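Local coordinates for protein putative oxidoreductase (Bacteroides fragilis NCTC 9343, PDB 3FHL) that probably acts as a nucleotide-dependent oxidoreductase of the Gfo/Idh/MocA family, joining an NAD-binding Rossmann domain to a C-terminal alpha/beta domain, at residues Thr8-Phe13 with Phe31-Ile36; Ala129-Val134 with Pro242-His247; Val147-Thr152 with Asp185-Leu190. All blocks are in the same frame, centred on the assembly; numbering follows the deposited sequence.

Contact 1: Thr8-Phe13 with Phe31-Ile36; sequences TGLAAF and FELYKI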
ATOM      1  N   THR C   8     -19.089 -30.247  25.264  1.00 34.11           N
ATOM      2  CA  THR C   8     -18.274 -29.039  25.335  1.00 34.35           C
ATOM      3  C   THR C   8     -18.632 -28.133  26.500  1.00 32.17           C
ATOM      4  O   THR C   8     -19.819 -27.866  26.760  1.00 34.30           O
ATOM      5  CB  THR C   8     -18.344 -28.244  24.011  1.00 28.84           C
ATOM      6  OG1 THR C   8     -18.122 -29.138  22.916  1.00 31.75           O
ATOM      7  CG2 THR C   8     -17.294 -27.124  23.972  1.00 28.33           C
ATOM      8  N   GLY C   9     -17.586 -27.678  27.192  1.00 32.31           N
ATOM      9  CA  GLY C   9     -17.692 -26.653  28.223  1.00 34.97           C
ATOM     10  C   GLY C   9     -17.177 -25.304  27.723  1.00 37.33           C
ATOM     11  O   GLY C   9     -16.071 -25.207  27.191  1.00 35.27           O
ATOM     12  N   LEU C  10     -17.988 -24.268  27.896  1.00 33.83           N
ATOM     13  CA  LEU C  10     -17.632 -22.909  27.475  1.00 32.70           C
ATOM     14  C   LEU C  10     -17.246 -22.097  28.708  1.00 34.69           C
ATOM     15  O   LEU C  10     -18.040 -21.967  29.642  1.00 33.16           O
ATOM     16  CB  LEU C  10     -18.805 -22.268  26.716  1.00 36.64           C
ATOM     17  CG  LEU C  10     -18.629 -20.878  26.068  1.00 35.10           C
ATOM     18  CD1 LEU C  10     -17.436 -20.834  25.112  1.00 29.14           C
ATOM     19  CD2 LEU C  10     -19.915 -20.425  25.371  1.00 33.64           C
ATOM     20  N   ALA C  11     -16.025 -21.557  28.707  1.00 30.87           N
ATOM     21  CA  ALA C  11     -15.448 -20.921  29.903  1.00 34.98           C
ATOM     22  C   ALA C  11     -16.033 -19.552  30.264  1.00 36.40           C
ATOM     23  O   ALA C  11     -15.884 -19.107  31.397  1.00 41.03           O
ATOM     24  CB  ALA C  11     -13.930 -20.837  29.786  1.00 30.84           C
ATOM     25  N   ALA C  12     -16.706 -18.893  29.318  1.00 39.41           N
ATOM     26  CA  ALA C  12     -17.321 -17.579  29.584  1.00 35.49           C
ATOM     27  C   ALA C  12     -18.495 -17.268  28.657  1.00 35.25           C
ATOM     28  O   ALA C  12     -18.510 -17.670  27.487  1.00 37.22           O
ATOM     29  CB  ALA C  12     -16.264 -16.459  29.511  1.00 35.94           C
ATOM     30  N   PHE C  13     -19.484 -16.553  29.180  1.00 35.56           N
ATOM     31  CA  PHE C  13     -20.590 -16.097  28.348  1.00 39.15           C
ATOM     32  C   PHE C  13     -20.581 -14.565  28.205  1.00 42.00           C
ATOM     33  O   PHE C  13     -21.629 -13.912  28.235  1.00 43.98           O
ATOM     34  CB  PHE C  13     -21.927 -16.621  28.888  1.00 37.66           C
ATOM     35  CG  PHE C  13     -23.015 -16.723  27.847  1.00 37.51           C
ATOM     36  CD1 PHE C  13     -22.907 -17.624  26.789  1.00 38.52           C
ATOM     37  CD2 PHE C  13     -24.165 -15.939  27.950  1.00 39.47           C
ATOM     38  CE1 PHE C  13     -23.926 -17.733  25.834  1.00 40.12           C
ATOM     39  CE2 PHE C  13     -25.184 -16.031  27.001  1.00 38.43           C
ATOM     40  CZ  PHE C  13     -25.064 -16.936  25.940  1.00 43.70           C
ATOM     41  N   PHE C  31     -21.548 -31.478  18.255  1.00 29.74           N
ATOM     42  CA  PHE C  31     -21.168 -30.937  19.553  1.00 28.96           C
ATOM     43  C   PHE C  31     -22.402 -30.820  20.411  1.00 34.12           C
ATOM     44  O   PHE C  31     -23.492 -30.575  19.902  1.00 35.32           O
ATOM     45  CB  PHE C  31     -20.547 -29.521  19.413  1.00 28.77           C
ATOM     46  CG  PHE C  31     -19.196 -29.508  18.733  1.00 28.25           C
ATOM     47  CD1 PHE C  31     -18.031 -29.466  19.481  1.00 30.11           C
ATOM     48  CD2 PHE C  31     -19.102 -29.546  17.345  1.00 29.61           C
ATOM     49  CE1 PHE C  31     -16.779 -29.478  18.856  1.00 29.54           C
ATOM     50  CE2 PHE C  31     -17.862 -29.574  16.713  1.00 28.29           C
ATOM     51  CZ  PHE C  31     -16.706 -29.522  17.467  1.00 25.67           C
ATOM     52  N   GLU C  32     -22.220 -30.960  21.721  1.00 34.56           N
ATOM     53  CA  GLU C  32     -23.239 -30.534  22.659  1.00 36.47           C
ATOM     54  C   GLU C  32     -22.690 -29.358  23.452  1.00 30.69           C
ATOM     55  O   GLU C  32     -21.625 -29.464  24.080  1.00 32.44           O
ATOM     56  CB  GLU C  32     -23.650 -31.678  23.602  1.00 38.59           C
ATOM     57  CG  GLU C  32     -24.713 -31.260  24.622  1.00 33.95           C
ATOM     58  CD  GLU C  32     -24.941 -32.272  25.746  1.00 44.31           C
ATOM     59  OE1 GLU C  32     -25.866 -32.043  26.554  1.00 39.47           O
ATOM     60  OE2 GLU C  32     -24.200 -33.276  25.835  1.00 37.67           O
ATOM     61  N   LEU C  33     -23.398 -28.231  23.406  1.00 32.40           N
ATOM     62  CA  LEU C  33     -23.107 -27.116  24.294  1.00 34.99           C
ATOM     63  C   LEU C  33     -23.613 -27.526  25.665  1.00 37.42           C
ATOM     64  O   LEU C  33     -24.755 -27.245  26.042  1.00 36.00           O
ATOM     65  CB  LEU C  33     -23.755 -25.805  23.816  1.00 31.22           C
ATOM     66  CG  LEU C  33     -23.447 -24.504  24.593  1.00 33.47           C
ATOM     67  CD1 LEU C  33     -21.950 -24.147  24.649  1.00 32.42           C
ATOM     68  CD2 LEU C  33     -24.261 -23.327  24.043  1.00 34.46           C
ATOM     69  N   TYR C  34     -22.734 -28.204  26.396  1.00 38.06           N
ATOM     70  CA  TYR C  34     -23.128 -28.957  27.580  1.00 39.54           C
ATOM     71  C   TYR C  34     -23.114 -28.078  28.826  1.00 37.63           C
ATOM     72  O   TYR C  34     -24.106 -28.015  29.559  1.00 43.06           O
ATOM     73  CB  TYR C  34     -22.244 -30.208  27.730  1.00 37.06           C
ATOM     74  CG  TYR C  34     -22.489 -30.990  29.000  1.00 40.93           C
ATOM     75  CD1 TYR C  34     -23.767 -31.470  29.317  1.00 38.02           C
ATOM     76  CD2 TYR C  34     -21.447 -31.241  29.892  1.00 41.07           C
ATOM     77  CE1 TYR C  34     -23.998 -32.182  30.496  1.00 43.34           C
ATOM     78  CE2 TYR C  34     -21.665 -31.956  31.074  1.00 44.17           C
ATOM     79  CZ  TYR C  34     -22.942 -32.422  31.368  1.00 39.33           C
ATOM     80  OH  TYR C  34     -23.162 -33.125  32.534  1.00 46.79           O
ATOM     81  N   LYS C  35     -22.005 -27.384  29.050  1.00 36.54           N
ATOM     82  CA  LYS C  35     -21.864 -26.557  30.237  1.00 40.57           C
ATOM     83  C   LYS C  35     -21.302 -25.168  29.961  1.00 42.00           C
ATOM     84  O   LYS C  35     -20.335 -25.026  29.227  1.00 39.01           O
ATOM     85  CB  LYS C  35     -21.010 -27.273  31.282  1.00 39.13           C
ATOM     86  CG  LYS C  35     -21.833 -28.063  32.256  1.00 46.11           C
ATOM     87  CD  LYS C  35     -20.973 -28.791  33.259  1.00 40.57           C
ATOM     88  CE  LYS C  35     -21.875 -29.578  34.178  1.00 41.17           C
ATOM     89  NZ  LYS C  35     -21.174 -30.627  34.966  1.00 41.22           N
ATOM     90  N   ILE C  36     -21.914 -24.150  30.562  1.00 40.47           N
ATOM     91  CA  ILE C  36     -21.446 -22.769  30.419  1.00 37.16           C
ATOM     92  C   ILE C  36     -21.116 -22.178  31.791  1.00 42.69           C
ATOM     93  O   ILE C  36     -21.959 -22.169  32.689  1.00 40.97           O
ATOM     94  CB  ILE C  36     -22.488 -21.873  29.676  1.00 38.87           C
ATOM     95  CG1 ILE C  36     -22.784 -22.427  28.272  1.00 32.13           C
ATOM     96  CG2 ILE C  36     -22.002 -20.434  29.578  1.00 37.65           C
ATOM     97  CD1 ILE C  36     -24.036 -21.854  27.618  1.00 34.82           C
TER
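Thr8 O is gripped by two consecutive amides of the neighbouring parallel strand. Tyr34 N lies 3.0 Å from Thr8 O, in the carbonyl plane, while Lys35 N reaches Thr8 O at 3.2 Å along a straighter N-H but tilted 20° from that plane. This shared acceptor marks a beta bulge: Thr8 pairs with Leu33, yet Gly9 already pairs with Lys35, and Leu33 sits at the centre of an inverse gamma turn. Beyond the irregularity, normal pairing resumes with Leu10 N to Lys35 O at 2.8 Å; on its other side, Thr8 N donates to Glu32 O at 2.9 Å. Gly9 CA adds a CA-H...O contact, so Lys35 O receives both Leu10 N and the CA-H of Gly9.

Leu10, Leu33 and Ile36 share one face of the sheet. Leu10 CB meets Leu33 CD1 at 4.2 Å, and Phe13 CB rests on Ile36 CG2 at 3.9 Å. Thr8 OG1, anti to its carbonyl carbon (chi1 -48°), lies in plane at the edge of the Phe31 ring and is hydrogen-bonded to Ile6 O.

Strands 6-10 and 31-37 with helix 15-27 form the first beta-alpha-beta crossover of the Rossmann fold. Ala22 and Ile25 of the helix pack onto this apolar face, strand 68-71 pairs along the far side of 6-10, and Phe31 reaches Ile314 and Tyr315 of helix 309-320.

Contact 2: Ala129-Val134 with Pro242-His247; sequences ADFLTV and PRFALH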
ATOM      1  N   ALA C 129     -15.502 -14.719   4.481  1.00 26.94           N
ATOM      2  CA  ALA C 129     -15.898 -14.891   3.074  1.00 24.28           C
ATOM      3  C   ALA C 129     -14.808 -14.476   2.089  1.00 28.32           C
ATOM      4  O   ALA C 129     -14.525 -15.200   1.136  1.00 26.63           O
ATOM      5  CB  ALA C 129     -17.209 -14.114   2.776  1.00 28.92           C
ATOM      6  N   ASP C 130     -14.190 -13.321   2.336  1.00 29.33           N
ATOM      7  CA  ASP C 130     -13.162 -12.790   1.437  1.00 26.28           C
ATOM      8  C   ASP C 130     -11.942 -13.689   1.321  1.00 22.98           C
ATOM      9  O   ASP C 130     -11.528 -14.006   0.220  1.00 23.71           O
ATOM     10  CB  ASP C 130     -12.777 -11.331   1.777  1.00 26.80           C
ATOM     11  CG  ASP C 130     -12.514 -11.100   3.266  1.00 25.61           C
ATOM     12  OD1 ASP C 130     -11.975 -11.985   3.962  1.00 29.83           O
ATOM     13  OD2 ASP C 130     -12.847  -9.998   3.743  1.00 27.62           O
ATOM     14  N   PHE C 131     -11.401 -14.120   2.464  1.00 24.15           N
ATOM     15  CA  PHE C 131     -10.222 -15.014   2.485  1.00 27.06           C
ATOM     16  C   PHE C 131     -10.489 -16.404   1.903  1.00 23.56           C
ATOM     17  O   PHE C 131      -9.666 -16.953   1.144  1.00 23.94           O
ATOM     18  CB  PHE C 131      -9.686 -15.135   3.908  1.00 25.51           C
ATOM     19  CG  PHE C 131      -8.425 -15.945   4.012  1.00 29.11           C
ATOM     20  CD1 PHE C 131      -7.242 -15.498   3.418  1.00 25.87           C
ATOM     21  CD2 PHE C 131      -8.413 -17.144   4.711  1.00 29.00           C
ATOM     22  CE1 PHE C 131      -6.073 -16.236   3.511  1.00 27.78           C
ATOM     23  CE2 PHE C 131      -7.224 -17.902   4.812  1.00 26.35           C
ATOM     24  CZ  PHE C 131      -6.061 -17.436   4.217  1.00 28.42           C
ATOM     25  N   LEU C 132     -11.637 -16.987   2.255  1.00 26.33           N
ATOM     26  CA  LEU C 132     -12.072 -18.245   1.632  1.00 24.86           C
ATOM     27  C   LEU C 132     -12.189 -18.118   0.117  1.00 25.38           C
ATOM     28  O   LEU C 132     -11.861 -19.044  -0.617  1.00 25.41           O
ATOM     29  CB  LEU C 132     -13.412 -18.712   2.232  1.00 26.48           C
ATOM     30  CG  LEU C 132     -13.363 -19.232   3.675  1.00 26.39           C
ATOM     31  CD1 LEU C 132     -14.772 -19.613   4.139  1.00 24.72           C
ATOM     32  CD2 LEU C 132     -12.436 -20.447   3.806  1.00 24.11           C
ATOM     33  N   THR C 133     -12.659 -16.963  -0.350  1.00 27.59           N
ATOM     34  CA  THR C 133     -12.753 -16.724  -1.775  1.00 25.19           C
ATOM     35  C   THR C 133     -11.365 -16.592  -2.384  1.00 26.34           C
ATOM     36  O   THR C 133     -11.105 -17.158  -3.439  1.00 25.80           O
ATOM     37  CB  THR C 133     -13.599 -15.482  -2.074  1.00 28.68           C
ATOM     38  OG1 THR C 133     -14.889 -15.634  -1.461  1.00 29.18           O
ATOM     39  CG2 THR C 133     -13.781 -15.326  -3.561  1.00 27.84           C
ATOM     40  N   VAL C 134     -10.469 -15.877  -1.703  1.00 26.45           N
ATOM     41  CA  VAL C 134      -9.056 -15.806  -2.134  1.00 28.73           C
ATOM     42  C   VAL C 134      -8.454 -17.213  -2.289  1.00 29.77           C
ATOM     43  O   VAL C 134      -7.887 -17.521  -3.325  1.00 24.50           O
ATOM     44  CB  VAL C 134      -8.187 -14.906  -1.189  1.00 28.97           C
ATOM     45  CG1 VAL C 134      -6.663 -15.120  -1.422  1.00 28.12           C
ATOM     46  CG2 VAL C 134      -8.572 -13.422  -1.344  1.00 29.74           C
ATOM     47  N   PRO C 242      -8.488  -1.509  -0.940  1.00 22.17           N
ATOM     48  CA  PRO C 242      -9.078  -2.845  -1.030  1.00 25.98           C
ATOM     49  C   PRO C 242      -8.722  -3.719   0.166  1.00 25.84           C
ATOM     50  O   PRO C 242      -7.628  -3.589   0.722  1.00 27.04           O
ATOM     51  CB  PRO C 242      -8.428  -3.431  -2.282  1.00 25.84           C
ATOM     52  CG  PRO C 242      -8.047  -2.220  -3.104  1.00 26.76           C
ATOM     53  CD  PRO C 242      -7.639  -1.201  -2.110  1.00 25.07           C
ATOM     54  N   ARG C 243      -9.652  -4.588   0.554  1.00 22.98           N
ATOM     55  CA  ARG C 243      -9.400  -5.622   1.541  1.00 22.65           C
ATOM     56  C   ARG C 243      -8.348  -6.587   0.989  1.00 23.91           C
ATOM     57  O   ARG C 243      -7.404  -6.946   1.685  1.00 24.03           O
ATOM     58  CB  ARG C 243     -10.708  -6.364   1.882  1.00 27.86           C
ATOM     59  CG  ARG C 243     -10.537  -7.603   2.782  1.00 19.79           C
ATOM     60  CD  ARG C 243     -10.261  -7.266   4.246  1.00 19.70           C
ATOM     61  NE  ARG C 243      -9.811  -8.449   4.984  1.00 28.98           N
ATOM     62  CZ  ARG C 243      -8.554  -8.886   5.008  1.00 32.49           C
ATOM     63  NH1 ARG C 243      -8.240  -9.971   5.705  1.00 28.39           N
ATOM     64  NH2 ARG C 243      -7.610  -8.243   4.337  1.00 28.43           N
ATOM     65  N   PHE C 244      -8.513  -6.972  -0.270  1.00 20.90           N
ATOM     66  CA  PHE C 244      -7.513  -7.772  -0.968  1.00 24.15           C
ATOM     67  C   PHE C 244      -7.259  -7.208  -2.345  1.00 24.71           C
ATOM     68  O   PHE C 244      -8.189  -6.784  -3.041  1.00 25.78           O
ATOM     69  CB  PHE C 244      -7.960  -9.230  -1.126  1.00 24.52           C
ATOM     70  CG  PHE C 244      -7.870 -10.048   0.143  1.00 26.56           C
ATOM     71  CD1 PHE C 244      -9.027 -10.412   0.831  1.00 27.58           C
ATOM     72  CD2 PHE C 244      -6.633 -10.460   0.650  1.00 22.88           C
ATOM     73  CE1 PHE C 244      -8.949 -11.175   2.022  1.00 28.63           C
ATOM     74  CE2 PHE C 244      -6.555 -11.209   1.825  1.00 25.10           C
ATOM     75  CZ  PHE C 244      -7.706 -11.569   2.511  1.00 25.95           C
ATOM     76  N   ALA C 245      -5.995  -7.214  -2.749  1.00 26.50           N
ATOM     77  CA  ALA C 245      -5.664  -7.000  -4.151  1.00 24.98           C
ATOM     78  C   ALA C 245      -4.604  -8.020  -4.475  1.00 26.48           C
ATOM     79  O   ALA C 245      -3.541  -8.017  -3.873  1.00 23.79           O
ATOM     80  CB  ALA C 245      -5.141  -5.579  -4.399  1.00 25.75           C
ATOM     81  N   LEU C 246      -4.922  -8.910  -5.402  1.00 22.79           N
ATOM     82  CA  LEU C 246      -3.980  -9.934  -5.824  1.00 28.60           C
ATOM     83  C   LEU C 246      -3.703  -9.738  -7.291  1.00 30.06           C
ATOM     84  O   LEU C 246      -4.601  -9.382  -8.035  1.00 28.30           O
ATOM     85  CB  LEU C 246      -4.560 -11.334  -5.578  1.00 27.49           C
ATOM     86  CG  LEU C 246      -4.436 -11.886  -4.150  1.00 28.24           C
ATOM     87  CD1 LEU C 246      -5.404 -11.232  -3.211  1.00 29.52           C
ATOM     88  CD2 LEU C 246      -4.697 -13.383  -4.175  1.00 33.52           C
ATOM     89  N   HIS C 247      -2.460  -9.979  -7.699  1.00 27.32           N
ATOM     90  CA  HIS C 247      -2.077  -9.788  -9.089  1.00 29.40           C
ATOM     91  C   HIS C 247      -1.329 -11.014  -9.532  1.00 26.49           C
ATOM     92  O   HIS C 247      -0.470 -11.506  -8.814  1.00 25.20           O
ATOM     93  CB  HIS C 247      -1.190  -8.523  -9.253  1.00 28.03           C
ATOM     94  CG  HIS C 247      -1.896  -7.242  -8.903  1.00 24.26           C
ATOM     95  ND1 HIS C 247      -2.982  -6.777  -9.609  1.00 26.00           N
ATOM     96  CD2 HIS C 247      -1.685  -6.349  -7.908  1.00 22.18           C
ATOM     97  CE1 HIS C 247      -3.420  -5.659  -9.058  1.00 24.81           C
ATOM     98  NE2 HIS C 247      -2.644  -5.371  -8.027  1.00 28.51           N
TER
HETATM   99  O   HOH W   1     -10.471 -11.684   6.299  1.00 26.65           O
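Helix 129-134 and strand 244-247 run almost parallel, their axes 10° apart in direction and 10.6 Å apart at closest approach, so the contact is made almost entirely by side chains, with no hydrogen bond directly between the segments. Asp130 and Phe244 bring the two backbones nearest, and a classic beta bulge, in which Arg243 and Phe244 both face Lys255, lets these consecutive residues send their side chains toward the helix.

The Phe244 ring is the centre of the packing. Val134 CG2 sits over one face, 3.8 Å from the centroid, in a CH-pi contact; over the opposite face, offset toward the rim, lies Arg243 NH2. Asp130 approaches the edge of the ring, with CB in its plane and OD1 3.7 Å from Phe244 CE1, while Phe244 CZ reaches the edge of the Phe131 ring. Further along, Val134 CG1 touches Leu246 CD2 at 3.8 Å.

Here a helix covers one face of the large mixed sheet of the C-terminal alpha/beta domain. On the other face His247 is hydrogen-bonded to Glu241 of the second subunit.

Asp130 holds CG in the crowded position between backbone N and carbonyl carbon (chi1 47°). Its OD2 forms a long salt bridge of 3.6 Å to Arg243 NE, the carboxylate and guanidinium planes being 78° apart, and touches Arg243 CG at 3.5 Å. A water completes the link, accepting from Arg243 NH1 at 2.9 Å and lying 2.8 Å from Asp130 OD1, which also receives a weak bond from Phe131 N. The stronger partner of the guanidinium is Ser151 OG, to which Arg243 NH2 donates, and Phe153 adds a cation-pi contact.

Contact 3: Val147-Thr152 with Asp185-Leu190; sequences VEYEST and DQAIQL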
ATOM      1  N   VAL C 147       1.791 -13.200  -8.444  1.00 30.09           N
ATOM      2  CA  VAL C 147       3.021 -12.431  -8.215  1.00 29.83           C
ATOM      3  C   VAL C 147       2.934 -11.458  -7.045  1.00 25.27           C
ATOM      4  O   VAL C 147       3.962 -11.078  -6.480  1.00 28.11           O
ATOM      5  CB  VAL C 147       3.520 -11.709  -9.505  1.00 28.47           C
ATOM      6  CG1 VAL C 147       3.688 -12.694 -10.653  1.00 25.74           C
ATOM      7  CG2 VAL C 147       2.576 -10.568  -9.920  1.00 20.48           C
ATOM      8  N   GLU C 148       1.719 -11.060  -6.661  1.00 27.33           N
ATOM      9  CA  GLU C 148       1.567 -10.077  -5.595  1.00 27.77           C
ATOM     10  C   GLU C 148       0.293 -10.287  -4.790  1.00 22.43           C
ATOM     11  O   GLU C 148      -0.749 -10.588  -5.352  1.00 21.93           O
ATOM     12  CB  GLU C 148       1.602  -8.641  -6.163  1.00 27.68           C
ATOM     13  CG  GLU C 148       1.447  -7.555  -5.090  1.00 30.09           C
ATOM     14  CD  GLU C 148       1.850  -6.156  -5.545  1.00 32.74           C
ATOM     15  OE1 GLU C 148       1.635  -5.823  -6.735  1.00 28.57           O
ATOM     16  OE2 GLU C 148       2.366  -5.392  -4.689  1.00 32.21           O
ATOM     17  N   TYR C 149       0.404 -10.103  -3.476  1.00 20.48           N
ATOM     18  CA  TYR C 149      -0.692 -10.301  -2.541  1.00 23.62           C
ATOM     19  C   TYR C 149      -0.689  -9.116  -1.600  1.00 24.43           C
ATOM     20  O   TYR C 149       0.295  -8.879  -0.883  1.00 26.99           O
ATOM     21  CB  TYR C 149      -0.424 -11.589  -1.743  1.00 27.03           C
ATOM     22  CG  TYR C 149      -1.360 -11.903  -0.592  1.00 28.21           C
ATOM     23  CD1 TYR C 149      -2.551 -12.609  -0.813  1.00 25.37           C
ATOM     24  CD2 TYR C 149      -1.032 -11.543   0.717  1.00 24.60           C
ATOM     25  CE1 TYR C 149      -3.383 -12.944   0.238  1.00 22.18           C
ATOM     26  CE2 TYR C 149      -1.860 -11.861   1.782  1.00 28.37           C
ATOM     27  CZ  TYR C 149      -3.033 -12.572   1.536  1.00 24.21           C
ATOM     28  OH  TYR C 149      -3.857 -12.885   2.580  1.00 27.08           O
ATOM     29  N   GLU C 150      -1.791  -8.381  -1.605  1.00 25.40           N
ATOM     30  CA  GLU C 150      -1.981  -7.248  -0.706  1.00 23.38           C
ATOM     31  C   GLU C 150      -3.213  -7.477   0.121  1.00 22.46           C
ATOM     32  O   GLU C 150      -4.276  -7.806  -0.415  1.00 21.74           O
ATOM     33  CB  GLU C 150      -2.154  -5.957  -1.496  1.00 22.87           C
ATOM     34  CG  GLU C 150      -0.918  -5.593  -2.325  1.00 26.06           C
ATOM     35  CD  GLU C 150      -1.222  -4.615  -3.436  1.00 33.68           C
ATOM     36  OE1 GLU C 150      -1.864  -3.570  -3.185  1.00 38.23           O
ATOM     37  OE2 GLU C 150      -0.811  -4.896  -4.572  1.00 34.89           O
ATOM     38  N   SER C 151      -3.086  -7.281   1.422  1.00 21.99           N
ATOM     39  CA  SER C 151      -4.199  -7.520   2.324  1.00 24.57           C
ATOM     40  C   SER C 151      -4.241  -6.363   3.319  1.00 24.62           C
ATOM     41  O   SER C 151      -3.263  -6.092   4.006  1.00 25.41           O
ATOM     42  CB  SER C 151      -4.014  -8.894   3.014  1.00 21.43           C
ATOM     43  OG  SER C 151      -4.889  -9.078   4.116  1.00 27.84           O
ATOM     44  N   THR C 152      -5.377  -5.675   3.392  1.00 25.70           N
ATOM     45  CA  THR C 152      -5.491  -4.453   4.168  1.00 25.42           C
ATOM     46  C   THR C 152      -6.797  -4.366   4.939  1.00 26.39           C
ATOM     47  O   THR C 152      -7.847  -4.651   4.374  1.00 24.97           O
ATOM     48  CB  THR C 152      -5.459  -3.201   3.226  1.00 30.90           C
ATOM     49  OG1 THR C 152      -4.269  -3.223   2.441  1.00 26.94           O
ATOM     50  CG2 THR C 152      -5.564  -1.857   4.005  1.00 26.17           C
ATOM     51  N   ASP C 185      -1.541 -14.164  10.104  1.00 25.02           N
ATOM     52  CA  ASP C 185      -2.008 -15.564  10.121  1.00 30.27           C
ATOM     53  C   ASP C 185      -2.441 -16.072   8.745  1.00 28.77           C
ATOM     54  O   ASP C 185      -1.965 -17.114   8.278  1.00 27.54           O
ATOM     55  CB  ASP C 185      -3.139 -15.750  11.128  1.00 24.16           C
ATOM     56  CG  ASP C 185      -3.661 -17.180  11.155  1.00 39.14           C
ATOM     57  OD1 ASP C 185      -2.872 -18.112  11.481  1.00 33.20           O
ATOM     58  OD2 ASP C 185      -4.862 -17.362  10.844  1.00 31.54           O
ATOM     59  N   GLN C 186      -3.295 -15.295   8.083  1.00 26.68           N
ATOM     60  CA  GLN C 186      -3.728 -15.585   6.722  1.00 27.24           C
ATOM     61  C   GLN C 186      -2.567 -15.689   5.751  1.00 30.19           C
ATOM     62  O   GLN C 186      -2.537 -16.616   4.941  1.00 27.77           O
ATOM     63  CB  GLN C 186      -4.710 -14.517   6.231  1.00 25.43           C
ATOM     64  CG  GLN C 186      -6.119 -14.570   6.868  1.00 21.74           C
ATOM     65  CD  GLN C 186      -6.982 -13.391   6.431  1.00 29.65           C
ATOM     66  OE1 GLN C 186      -6.471 -12.423   5.875  1.00 27.26           O
ATOM     67  NE2 GLN C 186      -8.295 -13.467   6.683  1.00 24.60           N
ATOM     68  N   ALA C 187      -1.604 -14.758   5.830  1.00 29.73           N
ATOM     69  CA  ALA C 187      -0.485 -14.770   4.874  1.00 26.53           C
ATOM     70  C   ALA C 187       0.402 -15.992   5.050  1.00 26.91           C
ATOM     71  O   ALA C 187       0.834 -16.592   4.061  1.00 28.02           O
ATOM     72  CB  ALA C 187       0.353 -13.479   4.962  1.00 23.47           C
ATOM     73  N   ILE C 188       0.657 -16.349   6.307  1.00 25.55           N
ATOM     74  CA  ILE C 188       1.440 -17.565   6.640  1.00 29.29           C
ATOM     75  C   ILE C 188       0.738 -18.838   6.160  1.00 28.76           C
ATOM     76  O   ILE C 188       1.380 -19.737   5.604  1.00 25.62           O
ATOM     77  CB  ILE C 188       1.738 -17.666   8.158  1.00 28.84           C
ATOM     78  CG1 ILE C 188       2.660 -16.523   8.603  1.00 30.26           C
ATOM     79  CG2 ILE C 188       2.387 -19.020   8.525  1.00 34.48           C
ATOM     80  CD1 ILE C 188       2.694 -16.364  10.127  1.00 35.39           C
ATOM     81  N   GLN C 189      -0.581 -18.906   6.342  1.00 29.05           N
ATOM     82  CA  GLN C 189      -1.351 -20.049   5.827  1.00 29.56           C
ATOM     83  C   GLN C 189      -1.187 -20.240   4.318  1.00 33.14           C
ATOM     84  O   GLN C 189      -1.018 -21.369   3.836  1.00 31.01           O
ATOM     85  CB  GLN C 189      -2.835 -19.945   6.219  1.00 31.15           C
ATOM     86  CG  GLN C 189      -3.092 -20.284   7.690  1.00 32.93           C
ATOM     87  CD  GLN C 189      -2.595 -21.691   8.067  1.00 42.06           C
ATOM     88  OE1 GLN C 189      -3.078 -22.690   7.532  1.00 41.02           O
ATOM     89  NE2 GLN C 189      -1.627 -21.763   8.984  1.00 32.86           N
ATOM     90  N   LEU C 190      -1.202 -19.144   3.566  1.00 28.57           N
ATOM     91  CA  LEU C 190      -1.077 -19.260   2.118  1.00 27.31           C
ATOM     92  C   LEU C 190       0.341 -19.462   1.611  1.00 28.11           C
ATOM     93  O   LEU C 190       0.534 -20.185   0.644  1.00 32.90           O
ATOM     94  CB  LEU C 190      -1.700 -18.054   1.408  1.00 26.66           C
ATOM     95  CG  LEU C 190      -3.174 -17.741   1.672  1.00 34.32           C
ATOM     96  CD1 LEU C 190      -3.552 -16.449   0.974  1.00 29.41           C
ATOM     97  CD2 LEU C 190      -4.088 -18.870   1.222  1.00 33.29           C
TER
HETATM   98  O   HOH W   2      -3.868 -11.532   4.965  1.00 25.26           O
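The Tyr149 ring meets helix 185-190 at a slant, with a methyl group near each CE carbon, neither squarely over a face nor at an edge: Leu190 CD1 lies 3.6 Å from Tyr149 CE1, and Ala187 CB lies 4.2 Å from Tyr149 CE2. Phe191, one residue beyond the segment, makes an edge-to-face ring contact with the same tyrosine. Gln186 is the other flat group. Its side chain crosses that of Tyr149 at about a right angle, the amide and ring planes stand 78° apart, and Gln186 CB approaches Tyr149 OH at 4.1 Å. With CG anti to the backbone N (chi1 173°), Tyr149 carries its ring out from the strand toward the helix.

No direct hydrogen bond joins the segments; one water does so instead. It accepts from Tyr149 OH at 2.7 Å and from Ser151 OG at 2.8 Å, and donates to Gln186 OE1 at 2.9 Å. Three side chains thus converge on a single buried solvent site, while Ser151 OG and Gln186 OE1 remain 4.1 Å apart. Ser151 and Gln186 have further partners: Arg243 NH2 donates to Ser151 OG, and Gln186 NE2 bonds to Arg125 O, which together with the water fixes which way round the amide sits.

The helix runs roughly antiparallel to the strand, at 157°, with axes 10.5 Å apart, and lies across one face of the mixed sheet of the C-terminal domain. From the other face Glu148 and Glu150 form salt bridges with Lys232 of the second subunit. Phe131 of helix 129-139 packs against Tyr149, Gln186 and Leu190, Leu231 of strand 228-234 flanks Tyr149 and Ser151, and helix 328-347 backs Asp185 and Ile188.

In the fold
Contact 1 stands apart in the Rossmann domain, beside the turn into the first helix, where such folds usually bind the dinucleotide. Its centre is 33 Å from those of contacts 2 and 3, on the opposite side of the chain's centre, and its nearest atoms are about 16 and 18 Å from theirs. Contacts 2 and 3, with centres 9 Å apart, form one continuous layer: strands 244-248 and 146-154 are sheet neighbours, and both helices lie on the same face. Among the touches that join them, besides the arginine-serine bond, are a probable hydrogen bond between His247 O and Val147 N (2.8 Å) and packing of Phe244 CE2 on Tyr149 OH (3.3 Å).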